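Local coordinates for protein oxygen-independent coproporphyrinogen III oxidase (Escherichia coli, PDB 1OLT) that catalyses the anaerobic, radical-SAM-dependent oxidative decarboxylation of two propionate groups of coproporphyrinogen III to the vinyl groups of protoporphyrinogen IX during heme biosynthesis, at residues W392-F396 with A397-A401. Sequence-based numbering, arbitrary orientation.
Sequences WDLLF and ADYFA. Unlike the reference sequence in segment 392-396: Leu395 (reference His).
Phe396 and Phe400, one helical turn apart, put their rings against each other, with centroids 4.2 Å apart and planes at 35°. From CB outward, the Phe396 side chain first only leaves the backbone: the near neighbour of CB, Ala397 N, is simply the next peptide. With CG anti to its own backbone N (chi1 -153°), the ring is laid beside Phe400, whose CD2 comes over the centre of one face. CG and CD2 of Phe396 meet that same Phe400 CD2, and CD1 lies between Phe400 CD2 and CE2. Farther out, Phe396 CE1 is 3.3 Å from Phe400 CE2, while CE2 looks toward Phe400 CG and CD2; at the tip, CZ comes equally near Phe400 CD2. An alanine in place of Phe396 would probably leave Phe400 CD2 and CE2 without their aromatic partner and open a gap toward Tyr385, whose ring stacks on Phe396. The backbone ties the same turn: Phe400 N donates to Phe396 O (3.0 Å), and the carbonyl O of Leu395, the N-cap residue, accepts from both Asp398 N (3.0 Å) and Tyr399 N (3.3 Å). Beside it, Leu394 crosses Tyr399 at about a right angle and sets CD1 over the tyrosine ring, a CH-pi contact 4.3 Å from the centroid. The Tyr399 hydroxyl is hydrogen-bonded to the Asp366 carboxylate. All this belongs to the HemN C-terminal domain, far from the cluster: a Schellman motif at Asp393 ends helix 385-391, the chain turns into the short helix 396-399, and Tyr399 and Phe400 pack on Ile369 of helix 365-380, with Phe440 edge-to-face against Phe400.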
# COMPACT_ATOMS: atom_id res chain seq x y z
N TRP A 392 -18.16 10.72 18.28
CA TRP A 392 -18.92 11.53 17.31
C TRP A 392 -20.34 11.92 17.76
O TRP A 392 -21.09 12.49 16.97
CB TRP A 392 -18.99 10.78 15.99
CG TRP A 392 -17.66 10.59 15.33
CD1 TRP A 392 -16.99 9.41 15.18
CD2 TRP A 392 -16.84 11.60 14.72
NE1 TRP A 392 -15.80 9.63 14.52
CE2 TRP A 392 -15.68 10.96 14.22
CE3 TRP A 392 -16.97 12.99 14.54
CZ2 TRP A 392 -14.65 11.66 13.57
CZ3 TRP A 392 -15.94 13.69 13.88
CH2 TRP A 392 -14.80 13.01 13.40
N ASP A 393 -20.71 11.63 19.00
CA ASP A 393 -22.02 12.01 19.59
C ASP A 393 -23.19 11.62 18.66
O ASP A 393 -24.03 12.46 18.26
CB ASP A 393 -22.04 13.52 19.95
CG ASP A 393 -23.17 13.89 20.93
OD1 ASP A 393 -24.36 13.91 20.54
OD2 ASP A 393 -22.96 14.17 22.14
N LEU A 394 -23.24 10.35 18.30
CA LEU A 394 -24.35 9.83 17.49
C LEU A 394 -24.89 8.52 18.04
O LEU A 394 -24.24 7.88 18.88
CB LEU A 394 -23.90 9.73 16.01
CG LEU A 394 -23.17 8.55 15.30
CD1 LEU A 394 -21.99 9.09 14.57
CD2 LEU A 394 -22.73 7.36 16.16
N LEU A 395 -26.08 8.13 17.60
CA LEU A 395 -26.62 6.79 17.85
C LEU A 395 -26.54 6.02 16.54
O LEU A 395 -27.17 6.41 15.56
CB LEU A 395 -28.07 6.82 18.39
CG LEU A 395 -28.50 5.46 18.99
CD1 LEU A 395 -28.15 5.36 20.50
CD2 LEU A 395 -29.98 5.13 18.74
N PHE A 396 -25.75 4.95 16.53
CA PHE A 396 -25.42 4.23 15.33
C PHE A 396 -26.57 3.81 14.46
O PHE A 396 -26.49 3.99 13.22
CB PHE A 396 -24.66 2.97 15.67
CG PHE A 396 -23.76 2.52 14.56
CD1 PHE A 396 -22.46 2.96 14.52
CD2 PHE A 396 -24.22 1.68 13.56
CE1 PHE A 396 -21.61 2.58 13.49
CE2 PHE A 396 -23.38 1.27 12.51
CZ PHE A 396 -22.07 1.72 12.49
N ALA A 397 -27.61 3.24 15.06
CA ALA A 397 -28.69 2.70 14.27
C ALA A 397 -29.28 3.79 13.30
O ALA A 397 -29.88 3.44 12.27
CB ALA A 397 -29.85 2.07 15.32
N ASP A 398 -29.12 5.07 13.67
CA ASP A 398 -29.93 6.15 13.04
C ASP A 398 -29.09 6.72 12.02
O ASP A 398 -29.42 6.75 10.85
CB ASP A 398 -30.31 7.24 14.06
CG ASP A 398 -31.17 6.70 15.13
OD1 ASP A 398 -31.33 5.43 15.17
OD2 ASP A 398 -31.74 7.45 15.97
N TYR A 399 -27.95 7.17 12.48
CA TYR A 399 -27.02 7.76 11.63
C TYR A 399 -26.70 6.82 10.43
O TYR A 399 -26.53 7.28 9.31
CB TYR A 399 -25.78 8.05 12.40
CG TYR A 399 -24.93 8.99 11.67
CD1 TYR A 399 -23.99 8.54 10.76
CD2 TYR A 399 -25.06 10.37 11.86
CE1 TYR A 399 -23.17 9.43 10.06
CE2 TYR A 399 -24.23 11.27 11.16
CZ TYR A 399 -23.30 10.79 10.27
OH TYR A 399 -22.49 11.68 9.58
N PHE A 400 -26.70 5.52 10.70
CA PHE A 400 -26.44 4.49 9.71
C PHE A 400 -27.63 3.59 9.32
O PHE A 400 -27.40 2.50 8.78
CB PHE A 400 -25.29 3.61 10.22
CG PHE A 400 -24.02 4.33 10.37
CD1 PHE A 400 -23.34 4.75 9.25
CD2 PHE A 400 -23.50 4.61 11.62
CE1 PHE A 400 -22.10 5.44 9.36
CE2 PHE A 400 -22.25 5.30 11.75
CZ PHE A 400 -21.57 5.71 10.62
N ALA A 401 -28.87 4.02 9.55
CA ALA A 401 -30.02 3.20 9.19
C ALA A 401 -29.92 2.66 7.75
O ALA A 401 -30.03 1.47 7.51
CB ALA A 401 -31.32 4.02 9.36